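Side-chain contacts in Ps01740 (Pseudomonas sp. UW4, PDB 5UIF), which is a homologue of cis-3-chloroacrylic acid dehalogenase in the tautomerase superfamily and probably removes halide from 3-haloacrylic acids by hydrolysis: residues D85-M88 with G92-A95; Q18-S23 with V41-L46; T29-A34 with R76-R81. All coordinates share one frame; numbering follows the deposited sequence.

Interaction 1 (D85-M88 with G92-A95); sequences DVYM and GADA
The C-terminal end of helix 73-91 closes where G92 N donates to M88 O at 2.9 Å, a bent bond (132° at the hydrogen). G92 has positive phi, and a side chain would there be pressed against the preceding carbonyl oxygen, so glycine suits the turn. M88 then meets the chain as it doubles back, with the end of its side chain. That chain runs out extended through chi2 and bends at chi3 (58°), which carries the methyl to the backbone of 92-95: CE lies 3.7 Å from A93 O, while SD rests 3.6 Å from A95 CB. The unbranched thioether can thus meet both the A93 carbonyl and the A95 methyl. With an alanine in place of M88, the A95 methyl would probably lose its sulfur neighbour and a gap is likely to open between helix end and loop. On another side of the helix, Y87 CE2 meets A93 CB at 3.9 Å, the small alanine leaving room for the ring. T91 OG1 bonds to both Y87 O and A93 N. The Y87 ring also packs on A61 and I63 of strand 61-68 and, like A93, on V98 of strand 98-105.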
loop_
_atom_site.group_PDB
_atom_site.type_symbol
_atom_site.label_atom_id
_atom_site.label_comp_id
_atom_site.label_asym_id
_atom_site.label_seq_id
_atom_site.Cartn_x
_atom_site.Cartn_y
_atom_site.Cartn_z
ATOM N N ASP A 85 -15.939 -13.865 2.970
ATOM C CA ASP A 85 -17.340 -14.204 3.207
ATOM C C ASP A 85 -18.090 -13.051 3.864
ATOM O O ASP A 85 -19.233 -12.758 3.510
ATOM C CB ASP A 85 -17.451 -15.457 4.080
ATOM C CG ASP A 85 -17.178 -16.733 3.308
ATOM O OD1 ASP A 85 -17.390 -16.743 2.077
ATOM O OD2 ASP A 85 -16.753 -17.727 3.934
ATOM N N VAL A 86 -17.435 -12.403 4.822
ATOM C CA VAL A 86 -18.037 -11.298 5.557
ATOM C C VAL A 86 -18.292 -10.090 4.657
ATOM O O VAL A 86 -19.379 -9.513 4.682
ATOM C CB VAL A 86 -17.153 -10.876 6.751
ATOM C CG1 VAL A 86 -17.480 -9.456 7.197
ATOM C CG2 VAL A 86 -17.315 -11.857 7.904
ATOM N N TYR A 87 -17.296 -9.720 3.857
ATOM C CA TYR A 87 -17.420 -8.549 2.994
ATOM C C TYR A 87 -18.541 -8.712 1.971
ATOM O O TYR A 87 -19.272 -7.764 1.686
ATOM C CB TYR A 87 -16.103 -8.257 2.269
ATOM C CG TYR A 87 -16.172 -7.010 1.416
ATOM C CD1 TYR A 87 -15.933 -5.757 1.962
ATOM C CD2 TYR A 87 -16.493 -7.085 0.065
ATOM C CE1 TYR A 87 -16.004 -4.614 1.189
ATOM C CE2 TYR A 87 -16.569 -5.949 -0.715
ATOM C CZ TYR A 87 -16.322 -4.716 -0.149
ATOM O OH TYR A 87 -16.395 -3.582 -0.925
ATOM N N MET A 88 -18.667 -9.913 1.416
ATOM C CA MET A 88 -19.711 -10.188 0.435
ATOM C C MET A 88 -21.093 -10.151 1.078
ATOM O O MET A 88 -22.083 -9.833 0.424
ATOM C CB MET A 88 -19.482 -11.544 -0.233
ATOM C CG MET A 88 -18.284 -11.587 -1.166
ATOM S SD MET A 88 -18.090 -13.200 -1.944
ATOM C CE MET A 88 -19.677 -13.374 -2.759
ATOM N N GLY A 92 -22.726 -7.177 -0.484
ATOM C CA GLY A 92 -23.480 -7.796 -1.559
ATOM C C GLY A 92 -22.673 -7.819 -2.842
ATOM O O GLY A 92 -23.219 -7.981 -3.934
ATOM N N ALA A 93 -21.361 -7.658 -2.703
ATOM C CA ALA A 93 -20.462 -7.612 -3.848
ATOM C C ALA A 93 -20.281 -8.988 -4.479
ATOM O O ALA A 93 -20.597 -10.009 -3.871
ATOM C CB ALA A 93 -19.113 -7.039 -3.434
ATOM N N ASP A 94 -19.770 -9.002 -5.706
ATOM C CA ASP A 94 -19.489 -10.246 -6.411
ATOM C C ASP A 94 -18.133 -10.791 -5.975
ATOM O O ASP A 94 -17.189 -10.031 -5.766
ATOM C CB ASP A 94 -19.519 -10.023 -7.927
ATOM C CG ASP A 94 -19.600 -11.323 -8.713
ATOM O OD1 ASP A 94 -19.078 -12.355 -8.240
ATOM O OD2 ASP A 94 -20.189 -11.309 -9.814
ATOM N N ALA A 95 -18.046 -12.113 -5.845
ATOM C CA ALA A 95 -16.809 -12.769 -5.434
ATOM C C ALA A 95 -15.683 -12.511 -6.429
ATOM O O ALA A 95 -14.508 -12.493 -6.062
ATOM C CB ALA A 95 -17.035 -14.263 -5.268
#

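Interaction 2 (Q18-S23 with V41-L46); sequences QSLAES and VLFKEL
L20 and F43 each turn CG away from their own carbonyl carbon (chi1 -70° in both), which places the leucine branch beside the phenyl ring in the layer between helix and sheet, where the two side chains cross at about a right angle. The contact belongs to the beta-alpha-beta unit of strand 2-8, helix 14-32 and strand 40-46, the building block of the tautomerase superfamily. The axes of 18-23 and 41-46 pass 9.1 Å apart and run at 146°, as expected of a helix returning over the sheet. F43 enters edge first: its CE2 lies 4.2 Å from L20 CD1, and its CZ 3.9 Å from L20 CB, which is near the ring plane and owes its position to the helix backbone. A21 N also sits at that edge, and A21 CB is 4.2 Å from F43 CE1. Alanine suits this position because its short side chain lets the ring come up close to the helix backbone. V41, two residues before F43 and on the same side of the strand, meets A21 as well, CB to CB at 4.2 Å, while its CG2 lies 4.1 Å from A21 O, an oxygen hydrogen-bonded to T25 OG1. All four touching residues are buried. L12 packs on both L20 and F43. The subunit interface is near: V41 and L42 pair antiparallel with a strand of the second subunit, continuing the sheet, and F52 of that subunit packs on A21 and Q18. On the side of the helix turned from the strand, one turn apart, Q18 NE2 donates to E22 OE2 at 3.2 Å (156° at the hydrogen), the oxygen lying in the Q18 amide plane while the nitrogen comes from above the E22 carboxylate.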
loop_
_atom_site.group_PDB
_atom_site.type_symbol
_atom_site.label_atom_id
_atom_site.label_comp_id
_atom_site.label_asym_id
_atom_site.label_seq_id
_atom_site.Cartn_x
_atom_site.Cartn_y
_atom_site.Cartn_z
ATOM N N GLN A 18 -17.861 0.246 10.289
ATOM C CA GLN A 18 -17.849 -0.153 11.691
ATOM C C GLN A 18 -17.987 -1.666 11.817
ATOM O O GLN A 18 -17.267 -2.304 12.584
ATOM C CB GLN A 18 -18.975 0.543 12.459
ATOM C CG GLN A 18 -19.035 0.184 13.935
ATOM C CD GLN A 18 -17.847 0.713 14.716
ATOM O OE1 GLN A 18 -17.316 1.780 14.411
ATOM N NE2 GLN A 18 -17.423 -0.035 15.727
ATOM N N SER A 19 -18.914 -2.232 11.051
ATOM C CA SER A 19 -19.160 -3.670 11.068
ATOM C C SER A 19 -17.947 -4.451 10.574
ATOM O O SER A 19 -17.533 -5.428 11.198
ATOM C CB SER A 19 -20.382 -4.013 10.214
ATOM O OG SER A 19 -21.546 -3.373 10.708
ATOM N N LEU A 20 -17.381 -4.013 9.454
ATOM C CA LEU A 20 -16.236 -4.689 8.857
ATOM C C LEU A 20 -14.999 -4.609 9.747
ATOM O O LEU A 20 -14.232 -5.565 9.838
ATOM C CB LEU A 20 -15.929 -4.102 7.477
ATOM C CG LEU A 20 -16.946 -4.420 6.377
ATOM C CD1 LEU A 20 -16.659 -3.610 5.122
ATOM C CD2 LEU A 20 -16.954 -5.909 6.069
ATOM N N ALA A 21 -14.813 -3.469 10.406
ATOM C CA ALA A 21 -13.677 -3.283 11.301
ATOM C C ALA A 21 -13.773 -4.211 12.510
ATOM O O ALA A 21 -12.781 -4.810 12.924
ATOM C CB ALA A 21 -13.586 -1.836 11.753
ATOM N N GLU A 22 -14.974 -4.322 13.070
ATOM C CA GLU A 22 -15.214 -5.212 14.199
ATOM C C GLU A 22 -15.073 -6.672 13.784
ATOM O O GLU A 22 -14.545 -7.494 14.533
ATOM C CB GLU A 22 -16.603 -4.970 14.793
ATOM C CG GLU A 22 -16.757 -3.646 15.524
ATOM C CD GLU A 22 -18.161 -3.440 16.060
ATOM O OE1 GLU A 22 -19.114 -3.973 15.454
ATOM O OE2 GLU A 22 -18.311 -2.748 17.090
ATOM N N SER A 23 -15.551 -6.986 12.583
ATOM C CA SER A 23 -15.511 -8.349 12.070
ATOM C C SER A 23 -14.081 -8.804 11.803
ATOM O O SER A 23 -13.673 -9.875 12.250
ATOM C CB SER A 23 -16.347 -8.465 10.793
ATOM O OG SER A 23 -16.285 -9.778 10.263
ATOM N N VAL A 41 -7.487 -1.169 11.461
ATOM C CA VAL A 41 -8.211 -1.291 10.200
ATOM C C VAL A 41 -8.414 0.075 9.552
ATOM O O VAL A 41 -8.962 0.989 10.168
ATOM C CB VAL A 41 -9.583 -1.967 10.395
ATOM C CG1 VAL A 41 -10.290 -2.129 9.056
ATOM C CG2 VAL A 41 -9.420 -3.315 11.080
ATOM N N LEU A 42 -7.970 0.206 8.306
ATOM C CA LEU A 42 -8.075 1.470 7.584
ATOM C C LEU A 42 -8.989 1.343 6.368
ATOM O O LEU A 42 -9.045 0.293 5.728
ATOM C CB LEU A 42 -6.692 1.951 7.144
ATOM C CG LEU A 42 -5.566 1.864 8.176
ATOM C CD1 LEU A 42 -4.259 2.353 7.571
ATOM C CD2 LEU A 42 -5.910 2.650 9.433
ATOM N N PHE A 43 -9.702 2.420 6.053
ATOM C CA PHE A 43 -10.585 2.439 4.892
ATOM C C PHE A 43 -10.227 3.574 3.941
ATOM O O PHE A 43 -10.195 4.741 4.331
ATOM C CB PHE A 43 -12.046 2.560 5.330
ATOM C CG PHE A 43 -12.581 1.328 6.002
ATOM C CD1 PHE A 43 -12.493 1.180 7.376
ATOM C CD2 PHE A 43 -13.170 0.319 5.260
ATOM C CE1 PHE A 43 -12.984 0.047 7.996
ATOM C CE2 PHE A 43 -13.663 -0.816 5.874
ATOM C CZ PHE A 43 -13.570 -0.952 7.244
ATOM N N LYS A 44 -9.960 3.220 2.689
ATOM C CA LYS A 44 -9.620 4.197 1.665
ATOM C C LYS A 44 -10.554 4.073 0.468
ATOM O O LYS A 44 -10.871 2.966 0.030
ATOM C CB LYS A 44 -8.166 4.024 1.222
ATOM C CG LYS A 44 -7.154 4.519 2.240
ATOM C CD LYS A 44 -5.792 3.881 2.032
ATOM C CE LYS A 44 -5.834 2.393 2.339
ATOM N NZ LYS A 44 -4.538 1.727 2.043
ATOM N N GLU A 45 -10.996 5.211 -0.057
ATOM C CA GLU A 45 -11.898 5.218 -1.201
ATOM C C GLU A 45 -11.197 5.669 -2.477
ATOM O O GLU A 45 -10.325 6.537 -2.449
ATOM C CB GLU A 45 -13.108 6.115 -0.929
ATOM C CG GLU A 45 -14.100 5.533 0.061
ATOM C CD GLU A 45 -15.377 6.343 0.149
ATOM O OE1 GLU A 45 -15.364 7.523 -0.260
ATOM O OE2 GLU A 45 -16.398 5.799 0.621
ATOM N N LEU A 46 -11.589 5.067 -3.595
ATOM C CA LEU A 46 -11.051 5.431 -4.898
ATOM C C LEU A 46 -12.043 6.304 -5.655
ATOM O O LEU A 46 -13.253 6.096 -5.571
ATOM C CB LEU A 46 -10.724 4.178 -5.713
ATOM C CG LEU A 46 -9.702 3.215 -5.106
ATOM C CD1 LEU A 46 -9.683 1.903 -5.872
ATOM C CD2 LEU A 46 -8.322 3.846 -5.092
#

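Interaction 3 (T29-A34 with R76-R81); sequences TRETGA and RHAILR
E31 meets A78 and I79 with two different parts of its side chain. Its CB lies 3.8 Å from I79 CG1, the two side chains sliding past each other in opposite directions, and a bend at chi2 (-65°) folds the carboxylate back so that OE1 comes 3.5 Å from A78 CB. A small methyl at 78 lets the acid lie against the helix, while the aliphatic stem of the glutamate gives the isoleucine an apolar surface. T32 adds a methyl: its CG2 is 3.9 Å from I79 CD1, the two side chains crossing at about a right angle. In the next shell, R30 NE makes a salt bridge to E31 OE2 at 2.9 Å, approaching on the anti side and tilted out of the carboxylate plane; a second, weak bond comes from NH2. This pairing probably helps fix the rotation of the carboxylate and offsets its charge. The hydroxyl of T32 bonds back to H28 O and weakly receives A34 N, while G33, with positive phi, takes the chain out of helical geometry. The contact thus joins the end of helix 14-32 to helix 73-91, with R71 NH2 bonded to E31 O and I79 packing also on V102 of strand 98-105.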
loop_
_atom_site.group_PDB
_atom_site.type_symbol
_atom_site.label_atom_id
_atom_site.label_comp_id
_atom_site.label_asym_id
_atom_site.label_seq_id
_atom_site.Cartn_x
_atom_site.Cartn_y
_atom_site.Cartn_z
ATOM N N THR A 29 -7.941 -11.788 15.777
ATOM C CA THR A 29 -7.618 -12.082 17.170
ATOM C C THR A 29 -7.863 -13.548 17.521
ATOM O O THR A 29 -7.244 -14.089 18.435
ATOM C CB THR A 29 -8.435 -11.202 18.138
ATOM O OG1 THR A 29 -9.835 -11.381 17.885
ATOM C CG2 THR A 29 -8.074 -9.735 17.965
ATOM N N ARG A 30 -8.770 -14.183 16.786
ATOM C CA ARG A 30 -9.116 -15.578 17.030
ATOM C C ARG A 30 -8.112 -16.536 16.396
ATOM O O ARG A 30 -7.608 -17.448 17.053
ATOM C CB ARG A 30 -10.518 -15.873 16.499
ATOM C CG ARG A 30 -10.894 -17.343 16.528
ATOM C CD ARG A 30 -12.146 -17.595 15.710
ATOM N NE ARG A 30 -11.904 -17.422 14.281
ATOM C CZ ARG A 30 -12.752 -16.834 13.445
ATOM N NH1 ARG A 30 -13.905 -16.356 13.892
ATOM N NH2 ARG A 30 -12.448 -16.721 12.159
ATOM N N GLU A 31 -7.824 -16.321 15.117
ATOM C CA GLU A 31 -6.978 -17.231 14.354
ATOM C C GLU A 31 -5.502 -17.121 14.726
ATOM O O GLU A 31 -4.760 -18.098 14.636
ATOM C CB GLU A 31 -7.154 -16.981 12.854
ATOM C CG GLU A 31 -8.559 -17.255 12.337
ATOM C CD GLU A 31 -8.949 -18.717 12.452
ATOM O OE1 GLU A 31 -8.047 -19.581 12.421
ATOM O OE2 GLU A 31 -10.159 -19.003 12.572
ATOM N N THR A 32 -5.078 -15.932 15.141
ATOM C CA THR A 32 -3.674 -15.701 15.465
ATOM C C THR A 32 -3.423 -15.720 16.968
ATOM O O THR A 32 -2.318 -16.024 17.417
ATOM C CB THR A 32 -3.182 -14.357 14.897
ATOM O OG1 THR A 32 -3.829 -13.278 15.583
ATOM C CG2 THR A 32 -3.483 -14.265 13.409
ATOM N N GLY A 33 -4.452 -15.395 17.744
ATOM C CA GLY A 33 -4.323 -15.338 19.188
ATOM C C GLY A 33 -3.621 -14.072 19.641
ATOM O O GLY A 33 -2.938 -14.059 20.664
ATOM N N ALA A 34 -3.794 -13.004 18.870
ATOM C CA ALA A 34 -3.173 -11.720 19.176
ATOM C C ALA A 34 -4.203 -10.744 19.736
ATOM O O ALA A 34 -5.362 -10.761 19.324
ATOM C CB ALA A 34 -2.509 -11.143 17.933
ATOM N N ARG A 76 -3.720 -18.697 7.928
ATOM C CA ARG A 76 -3.860 -17.633 6.939
ATOM C C ARG A 76 -5.111 -17.820 6.089
ATOM O O ARG A 76 -5.890 -16.885 5.902
ATOM C CB ARG A 76 -2.629 -17.578 6.036
ATOM C CG ARG A 76 -2.643 -16.432 5.040
ATOM C CD ARG A 76 -1.613 -16.651 3.947
ATOM N NE ARG A 76 -0.390 -17.254 4.467
ATOM C CZ ARG A 76 0.620 -16.569 4.991
ATOM N NH1 ARG A 76 1.692 -17.207 5.439
ATOM N NH2 ARG A 76 0.557 -15.246 5.070
ATOM N N HIS A 77 -5.290 -19.035 5.575
ATOM C CA HIS A 77 -6.442 -19.368 4.742
ATOM C C HIS A 77 -7.755 -19.113 5.473
ATOM O O HIS A 77 -8.726 -18.642 4.877
ATOM C CB HIS A 77 -6.370 -20.829 4.296
ATOM C CG HIS A 77 -7.585 -21.297 3.558
ATOM N ND1 HIS A 77 -7.795 -21.028 2.222
ATOM C CD2 HIS A 77 -8.659 -22.012 3.970
ATOM C CE1 HIS A 77 -8.943 -21.559 1.843
ATOM N NE2 HIS A 77 -9.488 -22.162 2.885
ATOM N N ALA A 78 -7.776 -19.425 6.765
ATOM C CA ALA A 78 -8.956 -19.205 7.591
ATOM C C ALA A 78 -9.278 -17.718 7.684
ATOM O O ALA A 78 -10.444 -17.324 7.695
ATOM C CB ALA A 78 -8.751 -19.793 8.979
ATOM N N ILE A 79 -8.235 -16.896 7.747
ATOM C CA ILE A 79 -8.402 -15.450 7.779
ATOM C C ILE A 79 -8.903 -14.944 6.430
ATOM O O ILE A 79 -9.821 -14.127 6.366
ATOM C CB ILE A 79 -7.088 -14.734 8.143
ATOM C CG1 ILE A 79 -6.595 -15.194 9.515
ATOM C CG2 ILE A 79 -7.278 -13.226 8.129
ATOM C CD1 ILE A 79 -5.277 -14.581 9.930
ATOM N N LEU A 80 -8.294 -15.441 5.355
ATOM C CA LEU A 80 -8.686 -15.075 3.996
ATOM C C LEU A 80 -10.158 -15.367 3.729
ATOM O O LEU A 80 -10.894 -14.505 3.245
ATOM C CB LEU A 80 -7.823 -15.819 2.973
ATOM C CG LEU A 80 -6.403 -15.311 2.728
ATOM C CD1 LEU A 80 -5.621 -16.311 1.895
ATOM C CD2 LEU A 80 -6.442 -13.962 2.035
ATOM N N ARG A 81 -10.573 -16.588 4.049
ATOM C CA ARG A 81 -11.937 -17.044 3.800
ATOM C C ARG A 81 -12.979 -16.235 4.561
ATOM O O ARG A 81 -13.978 -15.796 3.989
ATOM C CB ARG A 81 -12.072 -18.523 4.169
ATOM C CG ARG A 81 -12.259 -19.437 2.976
ATOM C CD ARG A 81 -13.601 -19.185 2.313
ATOM N NE ARG A 81 -13.654 -19.744 0.968
ATOM C CZ ARG A 81 -13.614 -19.017 -0.143
ATOM N NH1 ARG A 81 -13.532 -17.695 -0.069
ATOM N NH2 ARG A 81 -13.662 -19.610 -1.328
#

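Interactions 1 and 3 both use helix 73-91, their centres about 18 Å apart: 76-81 faces the end of helix 14-32, and 85-88 lies farther along, near the turn into the last long strand. Interaction 2 joins helix 14-32 to strand 40-46, its centre about 14 Å from that of interaction 1 and about 17 Å from that of interaction 3. It touches interaction 1 directly: V86 CG1 lies 3.8 Å from L20 CD2, and Y87 CD1 3.9 Å from L20 CD1. L20 therefore faces F43 and the neighbouring helix alike. Interactions 2 and 3 share helix 14-32 without touching. Catalysis in this superfamily typically uses an amino-terminal proline; all three contacts are probably scaffold.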